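Side-chain contacts in 457aa long hypothetical protein (Pyrococcus horikoshii, PDB 2CSU), which is of unknown function but combines a Rossmann-like CoA-binding domain with two flavodoxin-like domains of the succinyl-CoA synthetase type: residues E329-R332 with S333-P336; A349-R352 with G353-Y357; V415-K418 with A419-L423. One frame throughout, in Å; residues are numbered along the deposited sequence.

Contact 1: residues E329-R332 with S333-P336; sequences EELR and SFLP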
loop_
_atom_site.group_PDB
_atom_site.type_symbol
_atom_site.label_atom_id
_atom_site.label_comp_id
_atom_site.label_asym_id
_atom_site.label_seq_id
_atom_site.Cartn_x
_atom_site.Cartn_y
_atom_site.Cartn_z
ATOM N N GLU A 329 -8.614 25.375 -25.265
ATOM C CA GLU A 329 -9.374 26.610 -25.144
ATOM C C GLU A 329 -10.599 26.476 -24.265
ATOM O O GLU A 329 -10.858 27.341 -23.433
ATOM C CB GLU A 329 -9.795 27.135 -26.523
ATOM C CG GLU A 329 -8.729 27.958 -27.217
ATOM C CD GLU A 329 -9.256 28.695 -28.441
ATOM O OE1 GLU A 329 -8.461 29.416 -29.086
ATOM O OE2 GLU A 329 -10.460 28.556 -28.756
ATOM N N GLU A 330 -11.362 25.404 -24.446
ATOM C CA GLU A 330 -12.558 25.211 -23.638
ATOM C C GLU A 330 -12.177 24.970 -22.182
ATOM O O GLU A 330 -12.885 25.401 -21.274
ATOM C CB GLU A 330 -13.324 24.007 -24.216
ATOM C CG GLU A 330 -14.784 23.639 -23.951
ATOM C CD GLU A 330 -15.606 22.680 -24.783
ATOM O OE1 GLU A 330 -15.595 22.475 -25.995
ATOM O OE2 GLU A 330 -16.347 22.088 -24.012
ATOM N N LEU A 331 -11.063 24.279 -21.955
ATOM C CA LEU A 331 -10.606 24.018 -20.589
ATOM C C LEU A 331 -10.364 25.357 -19.893
ATOM O O LEU A 331 -10.785 25.586 -18.752
ATOM C CB LEU A 331 -9.309 23.200 -20.606
ATOM C CG LEU A 331 -9.421 21.709 -20.951
ATOM C CD1 LEU A 331 -8.030 21.095 -21.065
ATOM C CD2 LEU A 331 -10.231 20.993 -19.873
ATOM N N ARG A 332 -9.686 26.238 -20.615
ATOM C CA ARG A 332 -9.350 27.574 -20.140
ATOM C C ARG A 332 -10.584 28.438 -19.851
ATOM O O ARG A 332 -10.506 29.404 -19.101
ATOM C CB ARG A 332 -8.477 28.245 -21.199
ATOM C CG ARG A 332 -7.891 29.589 -20.845
ATOM C CD ARG A 332 -6.528 29.686 -21.523
ATOM N NE ARG A 332 -6.586 29.192 -22.897
ATOM C CZ ARG A 332 -5.529 28.797 -23.603
ATOM N NH1 ARG A 332 -4.312 28.831 -23.071
ATOM N NH2 ARG A 332 -5.693 28.370 -24.850
ATOM N N SER A 333 -11.725 28.088 -20.433
ATOM C CA SER A 333 -12.930 28.875 -20.226
ATOM C C SER A 333 -13.639 28.637 -18.899
ATOM O O SER A 333 -14.135 29.582 -18.285
ATOM C CB SER A 333 -13.913 28.647 -21.370
ATOM O OG SER A 333 -14.571 27.407 -21.226
ATOM N N PHE A 334 -13.679 27.393 -18.433
ATOM C CA PHE A 334 -14.376 27.114 -17.184
ATOM C C PHE A 334 -13.491 26.800 -15.984
ATOM O O PHE A 334 -13.980 26.728 -14.859
ATOM C CB PHE A 334 -15.382 25.982 -17.398
ATOM C CG PHE A 334 -14.752 24.634 -17.586
ATOM C CD1 PHE A 334 -14.463 23.829 -16.486
ATOM C CD2 PHE A 334 -14.452 24.167 -18.861
ATOM C CE1 PHE A 334 -13.880 22.564 -16.654
ATOM C CE2 PHE A 334 -13.865 22.905 -19.047
ATOM C CZ PHE A 334 -13.581 22.102 -17.941
ATOM N N LEU A 335 -12.197 26.611 -16.215
ATOM C CA LEU A 335 -11.278 26.316 -15.117
ATOM C C LEU A 335 -10.666 27.585 -14.554
ATOM O O LEU A 335 -10.647 28.611 -15.217
ATOM C CB LEU A 335 -10.156 25.391 -15.584
ATOM C CG LEU A 335 -10.569 23.968 -15.951
ATOM C CD1 LEU A 335 -9.344 23.180 -16.443
ATOM C CD2 LEU A 335 -11.201 23.319 -14.746
ATOM N N PRO A 336 -10.165 27.533 -13.317
ATOM C CA PRO A 336 -9.552 28.713 -12.696
ATOM C C PRO A 336 -8.382 29.249 -13.531
ATOM O O PRO A 336 -7.909 28.585 -14.461
ATOM C CB PRO A 336 -9.103 28.189 -11.331
ATOM C CG PRO A 336 -10.131 27.133 -11.033
ATOM C CD PRO A 336 -10.261 26.422 -12.355
#
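Phe334 and Leu331 lie side by side and point the same way at the C-terminal end of helix 325-334, in the Ligase-CoA domain, where the last turn gives way to a loop. Leu331 CD2 meets the ring at Phe334 CZ, its outermost carbon, at 4.0 Å, and it also faces Leu335 CD1, so one methyl serves two neighbours. The ring is brought back along the helix because Phe334 CG sits between its own backbone N and carbonyl carbon (chi1 72°); in this pose Leu331 O lies over one face, offset toward the rim, while Glu330 O approaches obliquely. Arg358 makes a cation-pi contact with the ring, and Leu362 of helix 353-365 touches Glu330 and Leu331. Leu335, the first residue to leave helical geometry, runs alongside Leu331, and its N still bonds to Leu331 O over 3.1 Å, nearly straight out from the carbonyl. A weak bond from Phe334 N reaches the same Leu331 O at 3.4 Å. One residue earlier, Ser333 turns its side chain back on the helix and grips a single carbonyl twice. Its N reaches Glu330 O from above the carbonyl plane, at 3.0 Å, whereas the hydroxyl comes in only 18° from that plane, with Ser333 OG donating to Glu330 O at 2.6 Å.

Contact 2: residues A349-R352 with G353-Y357; sequences ASAR and GEDYY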
loop_
_atom_site.group_PDB
_atom_site.type_symbol
_atom_site.label_atom_id
_atom_site.label_comp_id
_atom_site.label_asym_id
_atom_site.label_seq_id
_atom_site.Cartn_x
_atom_site.Cartn_y
_atom_site.Cartn_z
ATOM N N ALA A 349 -7.510 22.932 -6.769
ATOM C CA ALA A 349 -8.003 22.229 -5.593
ATOM C C ALA A 349 -9.500 22.459 -5.394
ATOM O O ALA A 349 -10.152 21.760 -4.616
ATOM C CB ALA A 349 -7.237 22.687 -4.364
ATOM N N SER A 350 -10.042 23.440 -6.104
ATOM C CA SER A 350 -11.455 23.764 -6.015
ATOM C C SER A 350 -12.287 22.945 -6.989
ATOM O O SER A 350 -13.510 23.049 -7.006
ATOM C CB SER A 350 -11.664 25.250 -6.306
ATOM O OG SER A 350 -11.052 25.608 -7.534
ATOM N N ALA A 351 -11.630 22.132 -7.806
ATOM C CA ALA A 351 -12.347 21.319 -8.779
ATOM C C ALA A 351 -13.534 20.552 -8.193
ATOM O O ALA A 351 -13.395 19.749 -7.257
ATOM C CB ALA A 351 -11.397 20.354 -9.450
ATOM N N ARG A 352 -14.706 20.804 -8.767
ATOM C CA ARG A 352 -15.929 20.137 -8.350
ATOM C C ARG A 352 -16.302 19.022 -9.322
ATOM O O ARG A 352 -15.713 18.857 -10.384
ATOM C CB ARG A 352 -17.045 21.186 -8.301
ATOM C CG ARG A 352 -16.905 22.142 -7.114
ATOM C CD ARG A 352 -18.162 23.001 -6.922
ATOM N NE ARG A 352 -18.022 23.861 -5.743
ATOM C CZ ARG A 352 -18.348 23.316 -4.559
ATOM N NH1 ARG A 352 -18.776 22.066 -4.503
ATOM N NH2 ARG A 352 -18.181 24.020 -3.436
ATOM N N GLY A 353 -17.289 18.209 -8.908
ATOM C CA GLY A 353 -17.731 17.133 -9.784
ATOM C C GLY A 353 -17.914 17.618 -11.226
ATOM O O GLY A 353 -17.479 16.991 -12.183
ATOM N N GLU A 354 -18.617 18.758 -11.365
ATOM C CA GLU A 354 -18.866 19.289 -12.700
ATOM C C GLU A 354 -17.563 19.501 -13.479
ATOM O O GLU A 354 -17.481 19.296 -14.683
ATOM C CB GLU A 354 -19.614 20.619 -12.573
ATOM C CG GLU A 354 -21.026 20.460 -12.000
ATOM C CD GLU A 354 -21.755 19.335 -12.703
ATOM O OE1 GLU A 354 -21.732 19.288 -13.927
ATOM O OE2 GLU A 354 -22.379 18.530 -12.015
ATOM N N ASP A 355 -16.532 19.971 -12.748
ATOM C CA ASP A 355 -15.245 20.205 -13.393
ATOM C C ASP A 355 -14.616 18.900 -13.883
ATOM O O ASP A 355 -14.032 18.821 -14.955
ATOM C CB ASP A 355 -14.316 20.880 -12.382
ATOM C CG ASP A 355 -14.809 22.291 -12.090
ATOM O OD1 ASP A 355 -14.810 22.664 -10.916
ATOM O OD2 ASP A 355 -15.155 23.004 -13.028
ATOM N N TYR A 356 -14.706 17.864 -13.027
ATOM C CA TYR A 356 -14.172 16.563 -13.415
ATOM C C TYR A 356 -14.913 15.992 -14.630
ATOM O O TYR A 356 -14.329 15.445 -15.552
ATOM C CB TYR A 356 -14.305 15.610 -12.224
ATOM C CG TYR A 356 -13.045 15.602 -11.429
ATOM C CD1 TYR A 356 -12.802 16.612 -10.503
ATOM C CD2 TYR A 356 -12.120 14.568 -11.580
ATOM C CE1 TYR A 356 -11.652 16.587 -9.727
ATOM C CE2 TYR A 356 -10.963 14.547 -10.809
ATOM C CZ TYR A 356 -10.726 15.554 -9.892
ATOM O OH TYR A 356 -9.587 15.533 -9.108
ATOM N N TYR A 357 -16.257 16.103 -14.590
ATOM C CA TYR A 357 -17.055 15.628 -15.719
ATOM C C TYR A 357 -16.618 16.290 -17.027
ATOM O O TYR A 357 -16.286 15.635 -18.005
ATOM C CB TYR A 357 -18.526 15.953 -15.434
ATOM C CG TYR A 357 -19.307 16.031 -16.703
ATOM C CD1 TYR A 357 -19.545 14.878 -17.447
ATOM C CD2 TYR A 357 -19.843 17.248 -17.130
ATOM C CE1 TYR A 357 -20.316 14.937 -18.599
ATOM C CE2 TYR A 357 -20.607 17.309 -18.288
ATOM C CZ TYR A 357 -20.837 16.161 -19.024
ATOM O OH TYR A 357 -21.558 16.220 -20.201
#
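The start of helix 353-365, which follows strand 344-346 across a short loop in the flavodoxin-like Ligase-CoA domain, is closed by an N-cap at Arg352 in which the side chain of Asp355, three residues on, reaches back to the capping residue. Arg352 N donates to Asp355 OD1 at 2.8 Å, and the bond is almost perfectly straight (178°). The carboxylate receives it on the anti lone pair of OD1, the one directed away from OD2. Asp355 CG stands anti to its own carbonyl carbon (chi1 -68°), which turns the carboxylate back toward the residue just before the helix; Asp355 OD1 also comes within 3.5 Å of Ala351 CA. This is the side-chain-to-backbone half of a capping box; the capping residue is an arginine, whose side chain leads away from the turn. Its extended chain carries the guanidinium to other partners: NH2 bonds to Ala382 O, and NH1 forms a long, weak ion pair with Glu388, whose OE2 also accepts a hydrogen bond from Gly353 N, the first residue of the helix. On the backbone, Tyr356 N closes the first full turn onto Arg352 O at 3.0 Å, while Asp355 N makes a weak bond to the same oxygen. Arg352 O also lies at the edge of the Tyr356 ring, in its plane. The ring reaches inward from the helix: its hydroxyl bonds to Ile375 O, and His389 meets it with the two ring planes at about 80°. The Ala351 methyl approaches the Tyr356 ring obliquely, with Ala351 CB 3.8 Å from Tyr356 CE1.

Contact 3: residues V415-K418 with A419-L423; sequences VSEK and AKELL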
loop_
_atom_site.group_PDB
_atom_site.type_symbol
_atom_site.label_atom_id
_atom_site.label_comp_id
_atom_site.label_asym_id
_atom_site.label_seq_id
_atom_site.Cartn_x
_atom_site.Cartn_y
_atom_site.Cartn_z
ATOM N N VAL A 415 -10.851 8.896 3.648
ATOM C CA VAL A 415 -11.529 9.959 2.903
ATOM C C VAL A 415 -11.891 9.576 1.466
ATOM O O VAL A 415 -12.894 10.044 0.918
ATOM C CB VAL A 415 -10.637 11.219 2.849
ATOM C CG1 VAL A 415 -11.364 12.357 2.150
ATOM C CG2 VAL A 415 -10.200 11.617 4.241
ATOM N N SER A 416 -11.073 8.728 0.851
ATOM C CA SER A 416 -11.297 8.331 -0.536
ATOM C C SER A 416 -11.989 6.983 -0.769
ATOM O O SER A 416 -12.252 6.605 -1.903
ATOM C CB SER A 416 -9.953 8.350 -1.274
ATOM O OG SER A 416 -9.097 7.324 -0.803
ATOM N N GLU A 417 -12.299 6.268 0.305
ATOM C CA GLU A 417 -12.915 4.955 0.191
ATOM C C GLU A 417 -14.209 4.873 -0.605
ATOM O O GLU A 417 -14.353 3.991 -1.457
ATOM C CB GLU A 417 -13.117 4.350 1.587
ATOM C CG GLU A 417 -11.819 3.833 2.211
ATOM C CD GLU A 417 -11.869 2.349 2.548
ATOM O OE1 GLU A 417 -12.422 1.568 1.729
ATOM O OE2 GLU A 417 -11.362 1.967 3.629
ATOM N N LYS A 418 -15.145 5.781 -0.344
ATOM C CA LYS A 418 -16.415 5.758 -1.055
ATOM C C LYS A 418 -16.244 6.061 -2.538
ATOM O O LYS A 418 -16.910 5.466 -3.377
ATOM C CB LYS A 418 -17.397 6.754 -0.426
ATOM C CG LYS A 418 -17.743 6.440 1.025
ATOM C CD LYS A 418 -18.573 7.551 1.666
ATOM C CE LYS A 418 -18.755 7.299 3.161
ATOM N NZ LYS A 418 -19.072 8.542 3.921
ATOM N N ALA A 419 -15.357 6.992 -2.865
ATOM C CA ALA A 419 -15.132 7.327 -4.268
ATOM C C ALA A 419 -14.546 6.121 -5.012
ATOM O O ALA A 419 -14.928 5.836 -6.144
ATOM C CB ALA A 419 -14.197 8.531 -4.380
ATOM N N LYS A 420 -13.626 5.407 -4.373
ATOM C CA LYS A 420 -13.025 4.235 -5.009
ATOM C C LYS A 420 -14.077 3.154 -5.238
ATOM O O LYS A 420 -14.231 2.648 -6.352
ATOM C CB LYS A 420 -11.893 3.649 -4.152
ATOM C CG LYS A 420 -11.207 2.464 -4.833
ATOM C CD LYS A 420 -10.108 1.839 -4.005
ATOM C CE LYS A 420 -9.648 0.528 -4.634
ATOM N NZ LYS A 420 -8.243 0.164 -4.272
ATOM N N GLU A 421 -14.796 2.803 -4.175
ATOM C CA GLU A 421 -15.831 1.778 -4.259
ATOM C C GLU A 421 -16.747 2.066 -5.438
ATOM O O GLU A 421 -17.063 1.169 -6.223
ATOM C CB GLU A 421 -16.633 1.714 -2.946
ATOM C CG GLU A 421 -15.920 0.939 -1.828
ATOM C CD GLU A 421 -16.620 1.007 -0.468
ATOM O OE1 GLU A 421 -16.074 0.439 0.510
ATOM O OE2 GLU A 421 -17.708 1.617 -0.369
ATOM N N LEU A 422 -17.143 3.326 -5.580
ATOM C CA LEU A 422 -18.025 3.740 -6.667
ATOM C C LEU A 422 -17.372 3.618 -8.041
ATOM O O LEU A 422 -18.031 3.251 -9.015
ATOM C CB LEU A 422 -18.494 5.179 -6.437
ATOM C CG LEU A 422 -19.437 5.782 -7.486
ATOM C CD1 LEU A 422 -20.732 4.965 -7.595
ATOM C CD2 LEU A 422 -19.753 7.216 -7.092
ATOM N N LEU A 423 -16.087 3.953 -8.134
ATOM C CA LEU A 423 -15.379 3.834 -9.409
ATOM C C LEU A 423 -15.218 2.348 -9.740
ATOM O O LEU A 423 -15.538 1.908 -10.849
ATOM C CB LEU A 423 -14.001 4.498 -9.325
ATOM C CG LEU A 423 -14.009 6.017 -9.134
ATOM C CD1 LEU A 423 -12.692 6.490 -8.551
ATOM C CD2 LEU A 423 -14.290 6.683 -10.471
HETATM O O HOH W 1 -14.312 9.304 -1.333
#
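The carboxylates of Glu417 and Glu421, one helical turn apart, are turned 77° against each other, and their nearest oxygens, Glu417 OE1 and Glu421 OE1, stand 4.0 Å apart. No hydrogen bond joins these like charges. Glu417 bends at chi2 (-121°) and sends OE2 into a salt bridge with Lys171 of the second subunit, which probably offsets the repulsion; Val415 touches Tyr167 of the same second subunit. Glu421 runs extended, its CB and CG passing 3.5 Å from Glu417 O. Beneath the acids the first turn of helix 417-424 is regular: Glu421 N meets Glu417 O at 3.0 Å and a nearly straight 174°, flanked by bonds from Lys420 N to Ser416 O and from Leu422 N to Lys418 O. A water bridges the helix start, donating to Val415 O and accepting from Ala419 N at 3.0 Å. The aliphatic part of Lys420 leads its NZ away to Glu172 O. Within the beta-alpha-beta unit of strand 406-411, helix 417-424 and strand 430-431, Ala419 packs on Phe410 of the first strand, and Leu422 and Leu423 lean on helix 388-400.

How the contacts relate
All three contacts belong to the Ligase-CoA domain and follow one another along the chain. Contacts 1 and 2 are direct neighbours, with centres 12 Å apart: Phe334 CD1 lies 3.6 Å from Asp355 OD2, so the carboxylate that accepts from the N-cap Arg352 N also packs against the aromatic end of helix 325-334, and Pro336 meets Ser350 beside it. Contact 3 stands apart, its centre about 16 Å from that of contact 2 and 27 Å from that of contact 1. Helix 388-400 links contacts 2 and 3, touching Tyr356 and Tyr357 as well as Leu422 and Leu423. Of the three, only contact 3 reaches the second subunit.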